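Local coordinates for protein aldehyde dehydrogenase (Burkholderia cenocepacia, PDB 4O6R) that probably oxidises aldehydes with NAD(P)+ as cofactor and binds adenosine monophosphate, at residues A[62-67]-A[174-179]; A[143-148]-A[478-483]. All blocks are in the same frame, centred on the assembly; numbering follows the deposited sequence.

Interaction 1: A[62-67]-A[174-179]; sequences PAWSAM and GNTVVL
The C-terminal end of helix 47-66 packs on the turn of a beta-alpha-beta crossover in the Rossmann-like nucleotide-binding domain of the aldehyde dehydrogenases. Helix 159-172 finishes in a Schellman motif at G174, whose positive phi of 94° is tolerated because no side chain is there to strike the preceding carbonyl oxygen. The chain then turns into strand 176-180, and the last turn of helix 47-66 settles against the bend, with the CA atoms of S65 and G174 only 4.5 Å apart.

W64 does most of the work. Its CG stands anti to the backbone N (chi1 -178°), which sends the indole off the helix toward the turn. CB lies 4.0 Å from T176 CG2, and CG is scarcely farther from that methyl. The next atom, CD1, is the most crowded: N175 O is 3.1 Å from it, G174 O 3.5 Å and T176 CG2 3.9 Å. At the pyrrole tip, NE1 comes to 3.0 Å from N175 O. All these groups approach the indole obliquely, and the W64 and T176 side chains run past each other in opposite directions. Elsewhere the indole packs on L171, P202 and V205, and W64 is buried.

The two hydroxyls of the contact both bond to carbonyls of helix 47-66. T176 OG1 bonds to A57 O, so its rotation is fixed and CG2 is left to meet the tryptophan. S65 OG, in the crowded position between its backbone N and carbonyl carbon (chi1 58°), bonds back to F61 O. S65 therefore offers carbon rather than oxygen to the turn: its CB lies 3.6 Å from G174 O, a carbonyl oxygen buried by the contact and without a polar partner.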
ATOM      1  N   PRO A  62      10.865  19.917  16.618  1.00 11.51           N
ATOM      2  CA  PRO A  62      11.087  20.453  15.277  1.00 11.79           C
ATOM      3  C   PRO A  62      12.327  19.870  14.574  1.00 11.72           C
ATOM      4  O   PRO A  62      12.222  19.429  13.454  1.00 11.53           O
ATOM      5  CB  PRO A  62      11.219  21.961  15.518  1.00 12.42           C
ATOM      6  CG  PRO A  62      10.408  22.236  16.735  1.00 12.64           C
ATOM      7  CD  PRO A  62      10.618  20.990  17.598  1.00 12.13           C
ATOM      8  N   ALA A  63      13.472  19.831  15.246  1.00 11.84           N
ATOM      9  CA  ALA A  63      14.689  19.263  14.654  1.00 12.04           C
ATOM     10  C   ALA A  63      14.649  17.739  14.492  1.00 11.60           C
ATOM     11  O   ALA A  63      15.294  17.186  13.597  1.00 11.83           O
ATOM     12  CB  ALA A  63      15.894  19.649  15.489  1.00 12.50           C
ATOM     13  N   TRP A  64      13.925  17.052  15.366  1.00 11.16           N
ATOM     14  CA  TRP A  64      13.788  15.603  15.232  1.00 10.89           C
ATOM     15  C   TRP A  64      12.888  15.217  14.061  1.00 11.28           C
ATOM     16  O   TRP A  64      13.231  14.347  13.249  1.00 11.40           O
ATOM     17  CB  TRP A  64      13.282  15.005  16.547  1.00 10.27           C
ATOM     18  CG  TRP A  64      13.150  13.532  16.527  1.00  9.58           C
ATOM     19  CD1 TRP A  64      11.979  12.829  16.599  1.00  9.12           C
ATOM     20  CD2 TRP A  64      14.195  12.576  16.449  1.00  9.41           C
ATOM     21  NE1 TRP A  64      12.231  11.496  16.555  1.00  8.92           N
ATOM     22  CE2 TRP A  64      13.588  11.302  16.469  1.00  9.07           C
ATOM     23  CE3 TRP A  64      15.593  12.658  16.358  1.00  9.86           C
ATOM     24  CZ2 TRP A  64      14.323  10.123  16.400  1.00  8.97           C
ATOM     25  CZ3 TRP A  64      16.334  11.469  16.297  1.00  9.61           C
ATOM     26  CH2 TRP A  64      15.698  10.228  16.326  1.00  9.23           C
ATOM     27  N   SER A  65      11.739  15.874  13.960  1.00 11.71           N
ATOM     28  CA  SER A  65      10.853  15.624  12.845  1.00 11.92           C
ATOM     29  C   SER A  65      11.498  16.102  11.522  1.00 12.47           C
ATOM     30  O   SER A  65      11.243  15.503  10.472  1.00 12.31           O
ATOM     31  CB  SER A  65       9.487  16.274  13.079  1.00 12.19           C
ATOM     32  OG  SER A  65       9.578  17.682  13.286  1.00 13.15           O
ATOM     33  N   ALA A  66      12.346  17.135  11.560  1.00 13.05           N
ATOM     34  CA  ALA A  66      12.983  17.634  10.324  1.00 14.00           C
ATOM     35  C   ALA A  66      14.148  16.789   9.846  1.00 14.61           C
ATOM     36  O   ALA A  66      14.531  16.897   8.688  1.00 15.37           O
ATOM     37  CB  ALA A  66      13.472  19.058  10.480  1.00 14.50           C
ATOM     38  N   MET A  67      14.738  16.010  10.739  1.00 14.85           N
ATOM     39  CA  MET A  67      15.813  15.093  10.392  1.00 15.67           C
ATOM     40  C   MET A  67      15.280  14.141   9.313  1.00 14.32           C
ATOM     41  O   MET A  67      14.137  13.660   9.426  1.00 13.78           O
ATOM     42  CB  MET A  67      16.229  14.303  11.642  1.00 17.08           C
ATOM     43  CG  MET A  67      17.413  13.383  11.452  1.00 18.90           C
ATOM     44  SD  MET A  67      17.854  12.480  12.958  1.00 21.96           S
ATOM     45  CE  MET A  67      18.296  13.887  13.959  1.00 21.93           C
ATOM     46  N   GLY A 174       9.105  10.074  13.651  1.00  8.25           N
ATOM     47  CA  GLY A 174       9.417  11.459  13.872  1.00  8.39           C
ATOM     48  C   GLY A 174       8.799  12.150  15.081  1.00  8.30           C
ATOM     49  O   GLY A 174       8.857  13.370  15.172  1.00  8.49           O
ATOM     50  N   ASN A 175       8.230  11.390  16.008  1.00  8.22           N
ATOM     51  CA  ASN A 175       7.711  11.958  17.260  1.00  8.06           C
ATOM     52  C   ASN A 175       8.811  12.026  18.287  1.00  8.10           C
ATOM     53  O   ASN A 175       9.783  11.281  18.205  1.00  8.10           O
ATOM     54  CB  ASN A 175       6.601  11.104  17.824  1.00  8.08           C
ATOM     55  CG  ASN A 175       5.450  10.939  16.860  1.00  8.05           C
ATOM     56  OD1 ASN A 175       4.621  11.833  16.725  1.00  8.20           O
ATOM     57  ND2 ASN A 175       5.407   9.796  16.159  1.00  8.01           N
ATOM     58  N   THR A 176       8.644  12.888  19.287  1.00  7.99           N
ATOM     59  CA  THR A 176       9.513  12.829  20.461  1.00  8.16           C
ATOM     60  C   THR A 176       8.690  12.190  21.560  1.00  8.01           C
ATOM     61  O   THR A 176       7.454  12.098  21.462  1.00  7.59           O
ATOM     62  CB  THR A 176      10.043  14.204  20.877  1.00  8.38           C
ATOM     63  OG1 THR A 176       8.941  15.109  21.026  1.00  8.62           O
ATOM     64  CG2 THR A 176      11.015  14.702  19.855  1.00  8.44           C
ATOM     65  N   VAL A 177       9.376  11.728  22.593  1.00  8.12           N
ATOM     66  CA  VAL A 177       8.807  10.748  23.508  1.00  8.12           C
ATOM     67  C   VAL A 177       9.000  11.092  24.971  1.00  8.34           C
ATOM     68  O   VAL A 177      10.077  11.472  25.377  1.00  8.50           O
ATOM     69  CB  VAL A 177       9.376   9.328  23.246  1.00  8.24           C
ATOM     70  CG1 VAL A 177       9.032   8.357  24.372  1.00  8.40           C
ATOM     71  CG2 VAL A 177       8.837   8.815  21.925  1.00  7.97           C
ATOM     72  N   VAL A 178       7.924  10.965  25.739  1.00  8.32           N
ATOM     73  CA  VAL A 178       8.002  10.950  27.192  1.00  8.67           C
ATOM     74  C   VAL A 178       7.413   9.606  27.604  1.00  8.85           C
ATOM     75  O   VAL A 178       6.229   9.345  27.364  1.00  8.48           O
ATOM     76  CB  VAL A 178       7.212  12.094  27.829  1.00  8.60           C
ATOM     77  CG1 VAL A 178       7.297  12.012  29.334  1.00  8.84           C
ATOM     78  CG2 VAL A 178       7.742  13.442  27.304  1.00  8.60           C
ATOM     79  N   LEU A 179       8.263   8.766  28.184  1.00  9.34           N
ATOM     80  CA  LEU A 179       7.883   7.436  28.541  1.00  9.89           C
ATOM     81  C   LEU A 179       7.891   7.280  30.075  1.00 10.33           C
ATOM     82  O   LEU A 179       8.881   7.593  30.744  1.00 10.53           O
ATOM     83  CB  LEU A 179       8.770   6.408  27.842  1.00 10.08           C
ATOM     84  CG  LEU A 179       8.347   4.927  27.977  1.00 10.59           C
ATOM     85  CD1 LEU A 179       8.647   4.126  26.710  1.00 10.79           C
ATOM     86  CD2 LEU A 179       9.059   4.277  29.118  1.00 11.11           C
TER

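Interaction 2: A[143-148]-A[478-483]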
ATOM      1  N   GLN A 143       0.951  13.683   3.100  1.00  9.64           N
ATOM      2  CA  GLN A 143       2.089  13.215   3.875  1.00 10.88           C
ATOM      3  C   GLN A 143       1.616  12.485   5.134  1.00 10.30           C
ATOM      4  O   GLN A 143       0.578  12.808   5.677  1.00  9.45           O
ATOM      5  CB  GLN A 143       2.912  14.398   4.331  1.00 12.65           C
ATOM      6  CG  GLN A 143       3.385  15.301   3.209  1.00 14.73           C
ATOM      7  CD  GLN A 143       4.778  15.001   2.857  1.00 16.78           C
ATOM      8  OE1 GLN A 143       5.221  13.844   2.943  1.00 19.21           O
ATOM      9  NE2 GLN A 143       5.515  16.024   2.494  1.00 18.40           N
ATOM     10  N   ARG A 144       2.431  11.545   5.619  1.00 10.22           N
ATOM     11  CA  ARG A 144       2.264  10.998   6.958  1.00  9.99           C
ATOM     12  C   ARG A 144       3.207  11.735   7.902  1.00  9.98           C
ATOM     13  O   ARG A 144       4.386  11.371   8.036  1.00 10.31           O
ATOM     14  CB  ARG A 144       2.556   9.498   6.958  1.00 10.14           C
ATOM     15  CG  ARG A 144       1.634   8.703   6.019  1.00 10.28           C
ATOM     16  CD  ARG A 144       0.136   8.850   6.320  1.00 10.17           C
ATOM     17  NE  ARG A 144      -0.194   8.566   7.734  1.00 10.17           N
ATOM     18  CZ  ARG A 144      -1.425   8.569   8.237  1.00 10.31           C
ATOM     19  NH1 ARG A 144      -2.483   8.805   7.458  1.00 10.04           N
ATOM     20  NH2 ARG A 144      -1.626   8.325   9.534  1.00 10.47           N
ATOM     21  N   ALA A 145       2.699  12.760   8.574  1.00  9.27           N
ATOM     22  CA  ALA A 145       3.548  13.582   9.456  1.00  9.08           C
ATOM     23  C   ALA A 145       3.490  13.017  10.884  1.00  8.90           C
ATOM     24  O   ALA A 145       2.513  12.409  11.254  1.00  8.42           O
ATOM     25  CB  ALA A 145       3.074  15.017   9.450  1.00  9.23           C
ATOM     26  N   PRO A 146       4.547  13.229  11.685  1.00  9.00           N
ATOM     27  CA  PRO A 146       4.464  12.814  13.071  1.00  8.98           C
ATOM     28  C   PRO A 146       3.421  13.616  13.831  1.00  8.88           C
ATOM     29  O   PRO A 146       3.040  14.703  13.409  1.00  8.97           O
ATOM     30  CB  PRO A 146       5.863  13.108  13.625  1.00  9.13           C
ATOM     31  CG  PRO A 146       6.514  14.000  12.658  1.00  9.26           C
ATOM     32  CD  PRO A 146       5.821  13.886  11.353  1.00  9.21           C
ATOM     33  N   ILE A 147       2.998  13.087  14.961  1.00  8.83           N
ATOM     34  CA  ILE A 147       1.984  13.738  15.789  1.00  9.05           C
ATOM     35  C   ILE A 147       2.589  14.878  16.587  1.00  9.06           C
ATOM     36  O   ILE A 147       1.995  15.972  16.644  1.00  9.58           O
ATOM     37  CB  ILE A 147       1.316  12.709  16.713  1.00  9.16           C
ATOM     38  CG1 ILE A 147       0.531  11.716  15.844  1.00  9.04           C
ATOM     39  CG2 ILE A 147       0.427  13.400  17.742  1.00  9.51           C
ATOM     40  CD1 ILE A 147       0.107  10.483  16.592  1.00  9.14           C
ATOM     41  N   GLY A 148       3.762  14.637  17.166  1.00  8.76           N
ATOM     42  CA  GLY A 148       4.446  15.622  17.970  1.00  8.91           C
ATOM     43  C   GLY A 148       5.097  14.948  19.154  1.00  8.84           C
ATOM     44  O   GLY A 148       5.949  14.087  18.981  1.00  8.75           O
ATOM     45  N   GLU A 478      -0.044  11.358  11.282  1.00  8.29           N
ATOM     46  CA  GLU A 478      -1.331  11.937  10.908  1.00  8.62           C
ATOM     47  C   GLU A 478      -1.287  12.317   9.452  1.00  8.31           C
ATOM     48  O   GLU A 478      -0.240  12.701   8.926  1.00  8.55           O
ATOM     49  CB  GLU A 478      -1.671  13.171  11.745  1.00  9.44           C
ATOM     50  CG  GLU A 478      -0.663  14.284  11.518  1.00 10.51           C
ATOM     51  CD  GLU A 478      -0.548  15.336  12.611  1.00 11.40           C
ATOM     52  OE1 GLU A 478      -0.993  15.104  13.768  1.00 12.47           O
ATOM     53  OE2 GLU A 478       0.000  16.419  12.295  1.00 11.99           O
ATOM     54  N   ALA A 479      -2.436  12.246   8.792  1.00  7.80           N
ATOM     55  CA  ALA A 479      -2.503  12.623   7.388  1.00  7.82           C
ATOM     56  C   ALA A 479      -2.488  14.161   7.257  1.00  7.98           C
ATOM     57  O   ALA A 479      -3.261  14.882   7.928  1.00  7.96           O
ATOM     58  CB  ALA A 479      -3.754  12.054   6.742  1.00  7.84           C
ATOM     59  N   ARG A 480      -1.614  14.652   6.378  1.00  8.20           N
ATOM     60  CA  ARG A 480      -1.519  16.085   6.047  1.00  8.36           C
ATOM     61  C   ARG A 480      -1.763  16.209   4.556  1.00  7.80           C
ATOM     62  O   ARG A 480      -0.907  15.848   3.739  1.00  7.62           O
ATOM     63  CB  ARG A 480      -0.133  16.646   6.378  1.00  9.23           C
ATOM     64  CG  ARG A 480       0.269  16.718   7.838  1.00 10.17           C
ATOM     65  CD  ARG A 480      -0.706  17.564   8.591  1.00 10.79           C
ATOM     66  NE  ARG A 480      -0.242  18.113   9.857  1.00 12.10           N
ATOM     67  CZ  ARG A 480       0.300  19.315  10.052  1.00 12.95           C
ATOM     68  NH1 ARG A 480       0.608  20.129   9.060  1.00 13.17           N
ATOM     69  NH2 ARG A 480       0.565  19.693  11.286  1.00 14.23           N
ATOM     70  N   SER A 481      -2.957  16.655   4.187  1.00  7.29           N
ATOM     71  CA  SER A 481      -3.378  16.701   2.797  1.00  7.13           C
ATOM     72  C   SER A 481      -3.119  18.101   2.224  1.00  7.02           C
ATOM     73  O   SER A 481      -3.552  19.093   2.815  1.00  7.12           O
ATOM     74  CB  SER A 481      -4.864  16.373   2.705  1.00  7.14           C
ATOM     75  OG  SER A 481      -5.343  16.504   1.389  1.00  7.40           O
ATOM     76  N   VAL A 482      -2.378  18.180   1.135  1.00  6.69           N
ATOM     77  CA  VAL A 482      -2.037  19.463   0.515  1.00  6.85           C
ATOM     78  C   VAL A 482      -2.597  19.441  -0.904  1.00  6.90           C
ATOM     79  O   VAL A 482      -2.384  18.475  -1.661  1.00  6.59           O
ATOM     80  CB  VAL A 482      -0.520  19.722   0.459  1.00  6.94           C
ATOM     81  CG1 VAL A 482      -0.235  21.036  -0.261  1.00  7.25           C
ATOM     82  CG2 VAL A 482       0.093  19.770   1.867  1.00  7.01           C
ATOM     83  N   TRP A 483      -3.307  20.495  -1.250  1.00  7.21           N
ATOM     84  CA  TRP A 483      -3.912  20.649  -2.584  1.00  7.63           C
ATOM     85  C   TRP A 483      -3.253  21.800  -3.295  1.00  7.97           C
ATOM     86  O   TRP A 483      -3.201  22.917  -2.734  1.00  8.02           O
ATOM     87  CB  TRP A 483      -5.392  21.004  -2.498  1.00  7.80           C
ATOM     88  CG  TRP A 483      -6.302  19.931  -2.030  1.00  7.96           C
ATOM     89  CD1 TRP A 483      -6.427  19.463  -0.754  1.00  8.04           C
ATOM     90  CD2 TRP A 483      -7.271  19.224  -2.813  1.00  8.26           C
ATOM     91  NE1 TRP A 483      -7.411  18.503  -0.695  1.00  8.04           N
ATOM     92  CE2 TRP A 483      -7.924  18.309  -1.947  1.00  8.22           C
ATOM     93  CE3 TRP A 483      -7.614  19.238  -4.166  1.00  8.65           C
ATOM     94  CZ2 TRP A 483      -8.932  17.444  -2.378  1.00  8.42           C
ATOM     95  CZ3 TRP A 483      -8.630  18.370  -4.611  1.00  8.96           C
ATOM     96  CH2 TRP A 483      -9.270  17.468  -3.698  1.00  8.77           C
TER
HETATM   97  O   HOH W   1       2.504  17.346  12.946  1.00 22.68           O
HETATM   98  O   HOH W   2      -0.272  16.894  15.441  1.00 12.87           O
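Four backbone hydrogen bonds tie Q143 and A145 to R480 and E478 in an antiparallel ladder; the shortest, E478 N to A145 O at 2.8 Å, runs nearly along the carbonyl axis. Between these hydrogen-bonded pairs sits the non-hydrogen-bonded pair R144 and A479. A145 CB touches R480 CG at 3.7 Å on the face they share with Q143 and E478.

On the other face, the R144 chain bends at chi2 and chi3, laying one face of its guanidinium over the E478-A479 peptide, with E478 C 3.9 Å from its plane. T477 OG1 positions it by bonding to NE.

E478 gathers the polar atoms. R480 NE meets its OE2 at 3.0 Å in a salt bridge, approaching from above the carboxylate plane. One water links OE2 to P146 O and another links OE1 to I147 O, each donating at both ends, so the acid is held to the chain beyond the ladder. The arginine charge probably keeps it ionised.

As in other aldehyde dehydrogenases, this ladder between strands 138-153 and 477-485 lies in the oligomerisation region. P146 packs on helix 47-66, while S481 to W483 pair in parallel with a strand of the third subunit, carrying the sheet across the interface.

Interactions 1 and 2 illustrate how one sheet serves both a domain interior and a subunit boundary. Strands 176-180 and 138-153 are neighbours in it, and the two contacts meet where N175 OD1 probably accepts a hydrogen bond from G148 N and T176 N probably donates one to G148 O. Interaction 1 is buried and joins helix to turn, relying on an aromatic ring, a methyl and carbonyl oxygens, with 178 Å² of surface covered. Interaction 2, partly buried, is strand on strand; it covers 400 Å² and adds an ordered backbone ladder, a charged pair and bound water. It adjoins the third subunit, whereas the ring contact of interaction 1 is buried.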